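Local coordinates for hemolysin-related protein (Vibrio cholerae serotype O1, PDB 6MLT), which is a secreted, metal-binding protein of the biofilm matrix that probably binds carbohydrate through its beta-prism lectin domain and helps the biofilm adhere, at residues R97-A103 with V146-L151; D294-Y300 with A428-G434; V446-Y450 with S473-V478; Y523-L529 with A569-W573. One frame throughout, in Å; residues are numbered along the deposited sequence.

Contact 1: R97-A103 with V146-L151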
loop_
_atom_site.group_PDB
_atom_site.type_symbol
_atom_site.label_atom_id
_atom_site.label_comp_id
_atom_site.label_asym_id
_atom_site.label_seq_id
_atom_site.Cartn_x
_atom_site.Cartn_y
_atom_site.Cartn_z
ATOM N N ARG A 97 20.512 8.357 11.341
ATOM C CA ARG A 97 20.420 7.420 10.229
ATOM C C ARG A 97 19.005 6.935 9.956
ATOM O O ARG A 97 18.747 6.419 8.863
ATOM C CB ARG A 97 21.315 6.199 10.489
ATOM C CG ARG A 97 22.791 6.539 10.648
ATOM C CD ARG A 97 23.570 5.395 11.272
ATOM N NE ARG A 97 23.270 5.264 12.692
ATOM C CZ ARG A 97 23.951 4.495 13.531
ATOM N NH1 ARG A 97 24.974 3.771 13.094
ATOM N NH2 ARG A 97 23.609 4.455 14.810
ATOM N N TYR A 98 18.094 7.077 10.912
ATOM C CA TYR A 98 16.727 6.595 10.775
ATOM C C TYR A 98 15.758 7.755 10.939
ATOM O O TYR A 98 15.900 8.572 11.855
ATOM C CB TYR A 98 16.414 5.507 11.806
ATOM C CG TYR A 98 17.230 4.240 11.646
ATOM C CD1 TYR A 98 16.781 3.200 10.843
ATOM C CD2 TYR A 98 18.443 4.081 12.311
ATOM C CE1 TYR A 98 17.515 2.035 10.702
ATOM C CE2 TYR A 98 19.187 2.919 12.176
ATOM C CZ TYR A 98 18.715 1.900 11.368
ATOM O OH TYR A 98 19.434 0.743 11.217
ATOM N N ALA A 99 14.778 7.827 10.055
ATOM C CA ALA A 99 13.754 8.840 10.201
ATOM C C ALA A 99 12.943 8.570 11.466
ATOM O O ALA A 99 12.644 7.414 11.777
ATOM C CB ALA A 99 12.822 8.854 8.992
ATOM N N PRO A 100 12.581 9.604 12.216
ATOM C CA PRO A 100 11.600 9.415 13.291
ATOM C C PRO A 100 10.224 9.121 12.721
ATOM O O PRO A 100 10.065 9.018 11.501
ATOM C CB PRO A 100 11.634 10.749 14.051
ATOM C CG PRO A 100 12.187 11.729 13.111
ATOM C CD PRO A 100 13.061 10.994 12.135
ATOM N N ALA A 101 9.234 8.947 13.591
ATOM C CA ALA A 101 7.856 8.706 13.189
ATOM C C ALA A 101 6.956 9.667 13.947
ATOM O O ALA A 101 7.253 10.042 15.083
ATOM C CB ALA A 101 7.420 7.270 13.473
ATOM N N ALA A 102 5.843 10.056 13.329
ATOM C CA ALA A 102 4.987 11.065 13.930
ATOM C C ALA A 102 3.523 10.731 13.711
ATOM O O ALA A 102 3.140 10.157 12.689
ATOM C CB ALA A 102 5.288 12.459 13.363
ATOM N N ALA A 103 2.705 11.118 14.682
ATOM C CA ALA A 103 1.261 10.955 14.609
ATOM C C ALA A 103 0.660 11.608 15.840
ATOM O O ALA A 103 1.359 11.876 16.820
ATOM C CB ALA A 103 0.847 9.479 14.543
ATOM N N VAL A 146 18.263 1.046 18.273
ATOM C CA VAL A 146 18.109 2.102 17.283
ATOM C C VAL A 146 17.709 1.475 15.955
ATOM O O VAL A 146 18.398 0.583 15.447
ATOM C CB VAL A 146 19.404 2.919 17.130
ATOM C CG1 VAL A 146 19.300 3.909 15.982
ATOM C CG2 VAL A 146 19.721 3.646 18.434
ATOM N N GLY A 147 16.615 1.961 15.388
ATOM C CA GLY A 147 16.215 1.545 14.059
ATOM C C GLY A 147 14.977 2.290 13.621
ATOM O O GLY A 147 14.650 3.351 14.156
ATOM N N ASP A 148 14.286 1.726 12.641
ATOM C CA ASP A 148 13.045 2.328 12.188
ATOM C C ASP A 148 11.988 2.236 13.280
ATOM O O ASP A 148 12.016 1.347 14.141
ATOM C CB ASP A 148 12.551 1.642 10.914
ATOM C CG ASP A 148 11.373 2.369 10.266
ATOM O OD1 ASP A 148 11.197 3.580 10.529
ATOM O OD2 ASP A 148 10.623 1.727 9.491
ATOM N N ILE A 149 11.064 3.190 13.253
ATOM C CA ILE A 149 9.908 3.198 14.136
ATOM C C ILE A 149 8.663 3.302 13.269
ATOM O O ILE A 149 8.589 4.165 12.385
ATOM C CB ILE A 149 9.971 4.360 15.144
ATOM C CG1 ILE A 149 11.179 4.176 16.069
ATOM C CG2 ILE A 149 8.684 4.439 15.939
ATOM C CD1 ILE A 149 11.426 5.332 17.006
ATOM N N ALA A 150 7.700 2.416 13.509
ATOM C CA ALA A 150 6.405 2.468 12.853
ATOM C C ALA A 150 5.321 2.577 13.921
ATOM O O ALA A 150 5.494 2.105 15.051
ATOM C CB ALA A 150 6.167 1.242 11.977
ATOM N N LEU A 151 4.212 3.211 13.558
ATOM C CA LEU A 151 3.124 3.508 14.486
ATOM C C LEU A 151 1.833 2.897 13.966
ATOM O O LEU A 151 1.414 3.193 12.841
ATOM C CB LEU A 151 2.958 5.016 14.651
ATOM C CG LEU A 151 4.237 5.779 14.997
ATOM C CD1 LEU A 151 3.991 7.274 14.934
ATOM C CD2 LEU A 151 4.745 5.373 16.367
HETATM O O HOH W 1 13.254 5.823 14.174
HETATM O O HOH W 2 13.145 5.289 10.231
HETATM O O HOH W 3 9.842 6.239 10.573
#
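The ring of Tyr98 lies flat on the backbone at Gly147, covering the junction between two successive blades of the beta-propeller. Strand 101-103 is the first strand of one four-stranded blade and strand 150-152 the first of the next. Gly147 CA lies over the middle of the ring as a CH-pi contact, 3.5 Å from the centroid and only 4° off the ring normal. Chi1 of Tyr98, -64°, swings CG away from its own carbonyl carbon and lays the ring over the neighbouring chain. Val146 rises next to it, with CG1 3.8 Å from Tyr98 CD2. Trp521 also meets the Tyr98 ring.

Further along, the bumps are small methyls. Ala101 CB drops into the hollow between Ile149 and Leu151, 4.0 Å from Ile149 CG2 and 3.7 Å from Leu151 CD1. Leu151 CD1 in turn wedges between the CB atoms of Ala101 and Ala103, against the backbone of Ala102, and is 3.9 Å from Ala103 CB. Ala103 leads straight into the sodium site that begins at Asp104.

No direct hydrogen bond joins the two segments. Three waters lie between the chains where they part between Tyr98 and Ala101. Asp148 OD1 points toward them and accepts from two, although those waters have more acceptors in reach than protons to give. The third is simpler: water 1 donates to Ala99 O at 2.9 Å and to Gly147 O at 2.8 Å.

Contact 2: D294-Y300 with A428-G434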
loop_
_atom_site.group_PDB
_atom_site.type_symbol
_atom_site.label_atom_id
_atom_site.label_comp_id
_atom_site.label_asym_id
_atom_site.label_seq_id
_atom_site.Cartn_x
_atom_site.Cartn_y
_atom_site.Cartn_z
ATOM N N ASP A 294 -17.602 -7.459 -21.671
ATOM C CA ASP A 294 -17.430 -7.066 -23.064
ATOM C C ASP A 294 -18.243 -7.927 -24.022
ATOM O O ASP A 294 -18.110 -7.766 -25.241
ATOM C CB ASP A 294 -15.946 -7.113 -23.457
ATOM C CG ASP A 294 -15.291 -8.433 -23.114
ATOM O OD1 ASP A 294 -15.856 -9.488 -23.471
ATOM O OD2 ASP A 294 -14.207 -8.414 -22.492
ATOM N N ALA A 295 -19.083 -8.831 -23.524
ATOM C CA ALA A 295 -19.922 -9.637 -24.398
ATOM C C ALA A 295 -21.025 -10.270 -23.564
ATOM O O ALA A 295 -20.990 -10.253 -22.330
ATOM C CB ALA A 295 -19.107 -10.708 -25.126
ATOM N N GLN A 296 -22.005 -10.844 -24.257
ATOM C CA GLN A 296 -23.149 -11.437 -23.587
ATOM C C GLN A 296 -23.729 -12.547 -24.450
ATOM O O GLN A 296 -23.532 -12.590 -25.668
ATOM C CB GLN A 296 -24.218 -10.383 -23.285
ATOM C CG GLN A 296 -24.738 -9.674 -24.516
ATOM C CD GLN A 296 -25.572 -8.463 -24.173
ATOM O OE1 GLN A 296 -25.443 -7.895 -23.088
ATOM N NE2 GLN A 296 -26.436 -8.061 -25.093
ATOM N N SER A 297 -24.453 -13.449 -23.794
ATOM C CA SER A 297 -25.187 -14.492 -24.485
ATOM C C SER A 297 -26.482 -13.921 -25.053
ATOM O O SER A 297 -26.795 -12.739 -24.893
ATOM C CB SER A 297 -25.496 -15.636 -23.525
ATOM O OG SER A 297 -26.451 -15.211 -22.564
ATOM N N ALA A 298 -27.263 -14.781 -25.703
ATOM C CA ALA A 298 -28.628 -14.426 -26.045
ATOM C C ALA A 298 -29.478 -14.382 -24.774
ATOM O O ALA A 298 -29.046 -14.783 -23.688
ATOM C CB ALA A 298 -29.209 -15.425 -27.045
ATOM N N VAL A 299 -30.700 -13.877 -24.915
ATOM C CA VAL A 299 -31.678 -13.883 -23.832
ATOM C C VAL A 299 -32.431 -15.203 -23.875
ATOM O O VAL A 299 -32.960 -15.592 -24.924
ATOM C CB VAL A 299 -32.648 -12.694 -23.954
ATOM C CG1 VAL A 299 -33.686 -12.733 -22.834
ATOM C CG2 VAL A 299 -31.882 -11.379 -23.924
ATOM N N TYR A 300 -32.490 -15.889 -22.739
ATOM C CA TYR A 300 -33.183 -17.169 -22.625
ATOM C C TYR A 300 -34.390 -17.008 -21.709
ATOM O O TYR A 300 -34.237 -16.683 -20.527
ATOM C CB TYR A 300 -32.235 -18.244 -22.092
ATOM C CG TYR A 300 -30.922 -18.294 -22.836
ATOM C CD1 TYR A 300 -30.865 -18.728 -24.156
ATOM C CD2 TYR A 300 -29.742 -17.890 -22.226
ATOM C CE1 TYR A 300 -29.667 -18.763 -24.846
ATOM C CE2 TYR A 300 -28.540 -17.924 -22.906
ATOM C CZ TYR A 300 -28.511 -18.363 -24.215
ATOM O OH TYR A 300 -27.322 -18.401 -24.897
ATOM N N ALA A 428 -36.551 -14.765 -17.370
ATOM C CA ALA A 428 -35.550 -14.830 -18.425
ATOM C C ALA A 428 -34.188 -14.506 -17.835
ATOM O O ALA A 428 -34.077 -13.806 -16.824
ATOM C CB ALA A 428 -35.864 -13.874 -19.579
ATOM N N VAL A 429 -33.140 -15.000 -18.502
ATOM C CA VAL A 429 -31.769 -14.744 -18.085
ATOM C C VAL A 429 -30.885 -14.518 -19.301
ATOM O O VAL A 429 -31.176 -14.964 -20.414
ATOM C CB VAL A 429 -31.178 -15.892 -17.233
ATOM C CG1 VAL A 429 -31.920 -16.024 -15.931
ATOM C CG2 VAL A 429 -31.213 -17.204 -18.012
ATOM N N GLN A 430 -29.777 -13.830 -19.056
ATOM C CA GLN A 430 -28.764 -13.557 -20.061
ATOM C C GLN A 430 -27.434 -13.452 -19.337
ATOM O O GLN A 430 -27.357 -12.838 -18.272
ATOM C CB GLN A 430 -29.081 -12.272 -20.834
ATOM C CG GLN A 430 -28.022 -11.841 -21.830
ATOM C CD GLN A 430 -28.430 -10.583 -22.576
ATOM O OE1 GLN A 430 -28.930 -9.628 -21.977
ATOM N NE2 GLN A 430 -28.244 -10.585 -23.890
ATOM N N PHE A 431 -26.401 -14.062 -19.904
ATOM C CA PHE A 431 -25.105 -14.154 -19.248
ATOM C C PHE A 431 -24.151 -13.101 -19.789
ATOM O O PHE A 431 -24.079 -12.878 -21.001
ATOM C CB PHE A 431 -24.510 -15.548 -19.431
ATOM C CG PHE A 431 -25.417 -16.637 -18.962
ATOM C CD1 PHE A 431 -25.569 -16.888 -17.608
ATOM C CD2 PHE A 431 -26.146 -17.385 -19.864
ATOM C CE1 PHE A 431 -26.427 -17.880 -17.167
ATOM C CE2 PHE A 431 -27.005 -18.382 -19.430
ATOM C CZ PHE A 431 -27.142 -18.627 -18.079
ATOM N N LEU A 432 -23.417 -12.467 -18.877
ATOM C CA LEU A 432 -22.450 -11.424 -19.190
ATOM C C LEU A 432 -21.045 -11.949 -18.921
ATOM O O LEU A 432 -20.778 -12.489 -17.840
ATOM C CB LEU A 432 -22.716 -10.179 -18.345
ATOM C CG LEU A 432 -24.173 -9.717 -18.289
ATOM C CD1 LEU A 432 -24.356 -8.600 -17.275
ATOM C CD2 LEU A 432 -24.637 -9.277 -19.668
ATOM N N VAL A 433 -20.149 -11.775 -19.895
ATOM C CA VAL A 433 -18.801 -12.326 -19.836
ATOM C C VAL A 433 -17.788 -11.237 -20.185
ATOM O O VAL A 433 -18.128 -10.190 -20.738
ATOM C CB VAL A 433 -18.632 -13.532 -20.782
ATOM C CG1 VAL A 433 -19.604 -14.654 -20.399
ATOM C CG2 VAL A 433 -18.850 -13.110 -22.230
ATOM N N GLY A 434 -16.522 -11.519 -19.877
ATOM C CA GLY A 434 -15.439 -10.604 -20.189
ATOM C C GLY A 434 -14.099 -11.307 -20.202
ATOM O O GLY A 434 -13.912 -12.346 -19.561
#
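Gln430 reaches across to the chain at Ser297-Val299, with CG anti to its backbone N (chi1 175°) and the rest of the side chain extended. CB starts 3.8 Å from Ala298 O. CG lies close to two carbonyl oxygens, nearer to Ser297 O at 3.4 Å. CD comes up against a methyl of Val299, CG2. At the tip the two atoms part: OE1 accepts from Asn411 ND2 on the next strand, while NE2 donates to Ser297 O at 2.8 Å, with that oxygen close to the amide plane and an N-H...O angle of 167°. Gln296 NE2 lies beside it, but both are donors and no bond forms.

This is the edge of a four-stranded sheet in the beta-prism lectin domain, where strand 295-301 runs antiparallel to strand 428-435. The pairing is interrupted: between Gln296 and Tyr300 the register slips by one residue, and Ser297 spans the break, its OG accepting from Phe431 N at 2.9 Å and donating to Ala298 O. A classic beta bulge sits at the other end, where Asp294 N and Ala295 N both donate to Val433 O. The side chains of Tyr300 and Phe431 cross at about a right angle, and Tyr300 CE2 meets the edge of the phenylalanine ring, 3.8 Å from Phe431 CE2.

Contact 3: V446-Y450 with S473-V478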
loop_
_atom_site.group_PDB
_atom_site.type_symbol
_atom_site.label_atom_id
_atom_site.label_comp_id
_atom_site.label_asym_id
_atom_site.label_seq_id
_atom_site.Cartn_x
_atom_site.Cartn_y
_atom_site.Cartn_z
ATOM N N VAL A 446 10.299 -2.224 -7.013
ATOM C CA VAL A 446 11.506 -1.526 -7.437
ATOM C C VAL A 446 12.391 -1.280 -6.226
ATOM O O VAL A 446 11.897 -0.975 -5.133
ATOM C CB VAL A 446 11.173 -0.207 -8.168
ATOM C CG1 VAL A 446 10.492 0.784 -7.236
ATOM C CG2 VAL A 446 12.429 0.396 -8.793
ATOM N N TYR A 447 13.702 -1.416 -6.426
ATOM C CA TYR A 447 14.664 -1.172 -5.362
ATOM C C TYR A 447 16.022 -0.851 -5.964
ATOM O O TYR A 447 16.314 -1.185 -7.116
ATOM C CB TYR A 447 14.781 -2.373 -4.415
ATOM C CG TYR A 447 15.605 -3.527 -4.950
ATOM C CD1 TYR A 447 15.044 -4.472 -5.802
ATOM C CD2 TYR A 447 16.932 -3.686 -4.581
ATOM C CE1 TYR A 447 15.789 -5.537 -6.277
ATOM C CE2 TYR A 447 17.684 -4.744 -5.046
ATOM C CZ TYR A 447 17.111 -5.668 -5.892
ATOM O OH TYR A 447 17.865 -6.724 -6.355
ATOM N N ALA A 448 16.851 -0.203 -5.153
ATOM C CA ALA A 448 18.211 0.148 -5.528
ATOM C C ALA A 448 19.195 -0.790 -4.842
ATOM O O ALA A 448 19.081 -1.045 -3.639
ATOM C CB ALA A 448 18.523 1.594 -5.154
ATOM N N GLY A 449 20.155 -1.299 -5.611
ATOM C CA GLY A 449 21.258 -2.066 -5.084
ATOM C C GLY A 449 22.539 -1.262 -5.075
ATOM O O GLY A 449 22.531 -0.028 -5.139
ATOM N N TYR A 450 23.669 -1.974 -4.995
ATOM C CA TYR A 450 24.961 -1.287 -5.040
ATOM C C TYR A 450 25.198 -0.599 -6.380
ATOM O O TYR A 450 25.844 0.455 -6.423
ATOM C CB TYR A 450 26.099 -2.270 -4.759
ATOM C CG TYR A 450 26.344 -2.509 -3.288
ATOM C CD1 TYR A 450 27.059 -1.590 -2.529
ATOM C CD2 TYR A 450 25.871 -3.650 -2.660
ATOM C CE1 TYR A 450 27.292 -1.802 -1.180
ATOM C CE2 TYR A 450 26.095 -3.869 -1.308
ATOM C CZ TYR A 450 26.804 -2.944 -0.578
ATOM O OH TYR A 450 27.028 -3.162 0.759
ATOM N N SER A 473 27.120 2.284 -0.105
ATOM C CA SER A 473 26.101 1.876 0.858
ATOM C C SER A 473 25.403 0.593 0.432
ATOM O O SER A 473 25.369 -0.383 1.189
ATOM C CB SER A 473 25.082 3.005 1.045
ATOM O OG SER A 473 23.809 2.533 1.473
ATOM N N GLY A 474 24.847 0.585 -0.776
ATOM C CA GLY A 474 24.039 -0.533 -1.215
ATOM C C GLY A 474 22.686 -0.625 -0.549
ATOM O O GLY A 474 22.023 -1.660 -0.672
ATOM N N LYS A 475 22.255 0.419 0.161
ATOM C CA LYS A 475 20.970 0.407 0.849
ATOM C C LYS A 475 20.062 1.564 0.461
ATOM O O LYS A 475 18.958 1.672 1.009
ATOM C CB LYS A 475 21.182 0.425 2.371
ATOM C CG LYS A 475 22.013 -0.743 2.909
ATOM C CD LYS A 475 22.041 -0.750 4.439
ATOM C CE LYS A 475 22.921 -1.857 4.999
ATOM N NZ LYS A 475 24.352 -1.686 4.628
ATOM N N ILE A 476 20.478 2.419 -0.479
ATOM C CA ILE A 476 19.762 3.667 -0.711
ATOM C C ILE A 476 18.307 3.386 -1.075
ATOM O O ILE A 476 17.975 2.379 -1.713
ATOM C CB ILE A 476 20.453 4.511 -1.797
ATOM C CG1 ILE A 476 19.810 5.901 -1.914
ATOM C CG2 ILE A 476 20.416 3.800 -3.155
ATOM C CD1 ILE A 476 19.963 6.775 -0.661
ATOM N N GLY A 477 17.430 4.284 -0.648
ATOM C CA GLY A 477 16.010 4.079 -0.805
ATOM C C GLY A 477 15.460 4.611 -2.118
ATOM O O GLY A 477 16.140 5.291 -2.882
ATOM N N VAL A 478 14.197 4.266 -2.351
ATOM C CA VAL A 478 13.412 4.746 -3.477
ATOM C C VAL A 478 12.009 5.025 -2.958
ATOM O O VAL A 478 11.605 4.538 -1.900
ATOM C CB VAL A 478 13.356 3.722 -4.629
ATOM C CG1 VAL A 478 14.748 3.490 -5.207
ATOM C CG2 VAL A 478 12.757 2.406 -4.146
HETATM O O HOH W 4 18.004 -0.328 -1.171
HETATM O O HOH W 5 15.684 0.974 -2.746
HETATM O O HOH W 6 24.711 -3.125 2.384
#
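Gly474 CA sits over the centre of the Tyr450 ring, 3.4 Å from its centroid and 11° off the normal, a CH-pi contact made over the face. The approach is this close because the glycine has no side chain on the surface it turns to the ring. Further along, Ala448 CB touches Ile476 CG2 at 3.5 Å and, more loosely, Val478 CG1. The second methyl of Val478, CG2, is turned toward Val446 and lies 3.6 Å from Val446 O. Chi1 of Val478, -64°, is what divides its two methyls between Val446 and Ala448.

No clear direct hydrogen bond crosses, so water supplies the polar link. Water 5 accepts from Ala448 N and lies within bonding distance of Ile476 O, 2.9 Å. Water 4 lies between Ala448 O and Ile476 O. Both waters have more acceptors in reach than protons to give.

The contact is a blade-to-blade joint of the beta-propeller: strand 443-448 belongs to one blade, and 473-478 is the connection that leads into strand 478-481, the first of the next.

The second shell fixes that connection. Ser473 OG accepts from Lys475 N at 2.9 Å, an ST turn that bends the chain at Gly474, and is itself bound to Leu520 O. Asp470 OD2 adds weak hydrogen bonds to the N atoms of Gly474 and Ile476, and Ser275 OG bonds to Lys475 O. At the phenol oxygen, water 6 is shared by Tyr450 OH, Ser473 O and Lys475 NZ, the last at 2.7 Å.

Contact 4: Y523-L529 with A569-W573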
loop_
_atom_site.group_PDB
_atom_site.type_symbol
_atom_site.label_atom_id
_atom_site.label_comp_id
_atom_site.label_asym_id
_atom_site.label_seq_id
_atom_site.Cartn_x
_atom_site.Cartn_y
_atom_site.Cartn_z
ATOM N N TYR A 523 15.196 8.323 1.121
ATOM C CA TYR A 523 14.593 8.469 -0.195
ATOM C C TYR A 523 13.937 9.838 -0.286
ATOM O O TYR A 523 13.657 10.471 0.739
ATOM C CB TYR A 523 13.570 7.356 -0.486
ATOM C CG TYR A 523 12.537 7.126 0.601
ATOM C CD1 TYR A 523 11.511 8.032 0.812
ATOM C CD2 TYR A 523 12.583 5.996 1.407
ATOM C CE1 TYR A 523 10.561 7.834 1.815
ATOM C CE2 TYR A 523 11.624 5.781 2.411
ATOM C CZ TYR A 523 10.621 6.711 2.600
ATOM O OH TYR A 523 9.663 6.521 3.572
ATOM N N PRO A 524 13.687 10.331 -1.496
ATOM C CA PRO A 524 12.915 11.568 -1.638
ATOM C C PRO A 524 11.439 11.306 -1.384
ATOM O O PRO A 524 10.946 10.184 -1.534
ATOM C CB PRO A 524 13.158 11.988 -3.096
ATOM C CG PRO A 524 14.200 11.037 -3.632
ATOM C CD PRO A 524 14.114 9.805 -2.796
ATOM N N VAL A 525 10.732 12.366 -1.003
ATOM C CA VAL A 525 9.314 12.291 -0.651
ATOM C C VAL A 525 8.546 13.337 -1.447
ATOM O O VAL A 525 8.968 14.496 -1.528
ATOM C CB VAL A 525 9.103 12.509 0.860
ATOM C CG1 VAL A 525 7.628 12.797 1.188
ATOM C CG2 VAL A 525 9.610 11.292 1.635
ATOM N N VAL A 526 7.408 12.938 -2.006
ATOM C CA VAL A 526 6.452 13.876 -2.582
ATOM C C VAL A 526 5.286 14.009 -1.617
ATOM O O VAL A 526 4.724 13.003 -1.159
ATOM C CB VAL A 526 5.972 13.419 -3.968
ATOM C CG1 VAL A 526 4.854 14.329 -4.480
ATOM C CG2 VAL A 526 7.141 13.411 -4.951
ATOM N N ALA A 527 4.919 15.249 -1.307
ATOM C CA ALA A 527 3.754 15.505 -0.478
ATOM C C ALA A 527 3.136 16.836 -0.870
ATOM O O ALA A 527 3.844 17.785 -1.227
ATOM C CB ALA A 527 4.110 15.517 1.010
ATOM N N ASP A 528 1.806 16.890 -0.794
ATOM C CA ASP A 528 1.035 18.102 -1.067
ATOM C C ASP A 528 0.934 18.871 0.242
ATOM O O ASP A 528 0.039 18.641 1.058
ATOM C CB ASP A 528 -0.338 17.757 -1.630
ATOM C CG ASP A 528 -1.155 18.990 -1.983
ATOM O OD1 ASP A 528 -0.675 20.119 -1.734
ATOM O OD2 ASP A 528 -2.277 18.830 -2.514
ATOM N N LEU A 529 1.868 19.802 0.440
ATOM C CA LEU A 529 1.966 20.486 1.723
ATOM C C LEU A 529 0.778 21.413 1.952
ATOM O O LEU A 529 0.207 21.435 3.049
ATOM C CB LEU A 529 3.282 21.264 1.799
ATOM C CG LEU A 529 4.556 20.454 1.518
ATOM C CD1 LEU A 529 5.789 21.345 1.602
ATOM C CD2 LEU A 529 4.689 19.273 2.463
ATOM N N ALA A 569 -1.328 13.988 -4.538
ATOM C CA ALA A 569 -0.269 13.573 -3.628
ATOM C C ALA A 569 -0.740 13.620 -2.177
ATOM O O ALA A 569 -1.529 14.487 -1.782
ATOM C CB ALA A 569 0.967 14.458 -3.780
ATOM N N THR A 570 -0.223 12.685 -1.380
ATOM C CA THR A 570 -0.569 12.611 0.034
ATOM C C THR A 570 -0.262 13.931 0.738
ATOM O O THR A 570 0.717 14.615 0.432
ATOM C CB THR A 570 0.207 11.478 0.715
ATOM O OG1 THR A 570 -0.186 11.381 2.091
ATOM C CG2 THR A 570 1.706 11.726 0.650
ATOM N N ARG A 571 -1.108 14.270 1.709
ATOM C CA ARG A 571 -0.870 15.410 2.585
ATOM C C ARG A 571 0.085 15.093 3.729
ATOM O O ARG A 571 0.443 16.000 4.486
ATOM C CB ARG A 571 -2.182 15.898 3.202
ATOM C CG ARG A 571 -3.267 16.315 2.223
ATOM C CD ARG A 571 -2.950 17.610 1.514
ATOM N NE ARG A 571 -2.407 18.669 2.367
ATOM C CZ ARG A 571 -3.128 19.487 3.127
ATOM N NH1 ARG A 571 -4.449 19.375 3.195
ATOM N NH2 ARG A 571 -2.519 20.429 3.829
ATOM N N ILE A 572 0.484 13.835 3.889
ATOM C CA ILE A 572 1.203 13.408 5.084
ATOM C C ILE A 572 2.094 12.232 4.717
ATOM O O ILE A 572 1.697 11.347 3.952
ATOM C CB ILE A 572 0.211 13.049 6.215
ATOM C CG1 ILE A 572 0.957 12.627 7.481
ATOM C CG2 ILE A 572 -0.753 11.949 5.770
ATOM C CD1 ILE A 572 0.082 12.682 8.725
ATOM N N TRP A 573 3.310 12.234 5.259
ATOM C CA TRP A 573 4.247 11.121 5.103
ATOM C C TRP A 573 4.913 10.965 6.467
ATOM O O TRP A 573 5.967 11.548 6.733
ATOM C CB TRP A 573 5.252 11.386 3.995
ATOM C CG TRP A 573 6.055 10.182 3.619
ATOM C CD1 TRP A 573 6.978 9.543 4.390
ATOM C CD2 TRP A 573 6.014 9.480 2.371
ATOM N NE1 TRP A 573 7.522 8.481 3.700
ATOM C CE2 TRP A 573 6.941 8.418 2.459
ATOM C CE3 TRP A 573 5.282 9.644 1.190
ATOM C CZ2 TRP A 573 7.161 7.528 1.408
ATOM C CZ3 TRP A 573 5.501 8.757 0.143
ATOM C CH2 TRP A 573 6.435 7.710 0.263
HETATM O O HOH W 7 -1.138 16.937 -5.027
HETATM O O HOH W 8 -3.328 16.164 -2.216
#
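Trp573 and Tyr523 meet at a slant, the indole's six-membered ring at 62° to the phenol, where the C-terminal loop packs on strand 525-527 of the blade that N-terminal strand 13-19 completes, the "Velcro" closure of a beta-propeller. The indole NE1 donates to Tyr523 OH at 2.9 Å, with the hydroxyl near the indole plane; that oxygen is also bonded to Tyr576 O. Chi1 of -169° carries the indole of Trp573 back alongside strand 525-527, where Val525 CG2 stands over one face, a CH-pi contact 3.9 Å from the five-membered ring's centroid. Phe578 also stacks on the indole.

At the other end Arg571 folds back, bent at chi2 and chi3, to turn the edge of its guanidinium toward two successive carbonyls. NE donates to Asp528 O at 2.8 Å, nearly along the C=O axis, and NH2 to Leu529 O at 3.0 Å, from above that carbonyl plane. NH1 holds Glu51 O, tying this corner to the loop that carries the calcium sites. The Asp528 carboxylate accepts from the backbone N atoms of Gly531 and Asn533 and from a water that also reaches Ala569 O; it makes no salt bridge with Arg571.

Between these ends Asp528 N donates to Thr570 O at 2.8 Å. Val526 O is buried against Thr570 CG2, 3.7 Å away, and has no polar partner in the model.

Contacts 1, 3 and 4 lie in the eight-bladed propeller, with centres 16 to 20 Å apart; contact 2 is in the beta-prism domain inserted between strands 277-279 and 443-448 of a single blade, its centre 46 to 54 Å from the others. Contacts 3 and 4 touch directly, Val478 N being 3.7 Å from Tyr523 CB. Contact 1 stays about 6 Å from contact 4 at the nearest atoms, yet the chain after Trp573 bridges them: Asn574 bonds to Ala102 and Gln575 to Leu151. Metals lie closest to contacts 1 and 4: Ala103 is about 8 Å from a sodium ion and Leu529 about 8 Å from a calcium ion, measured from their side chains.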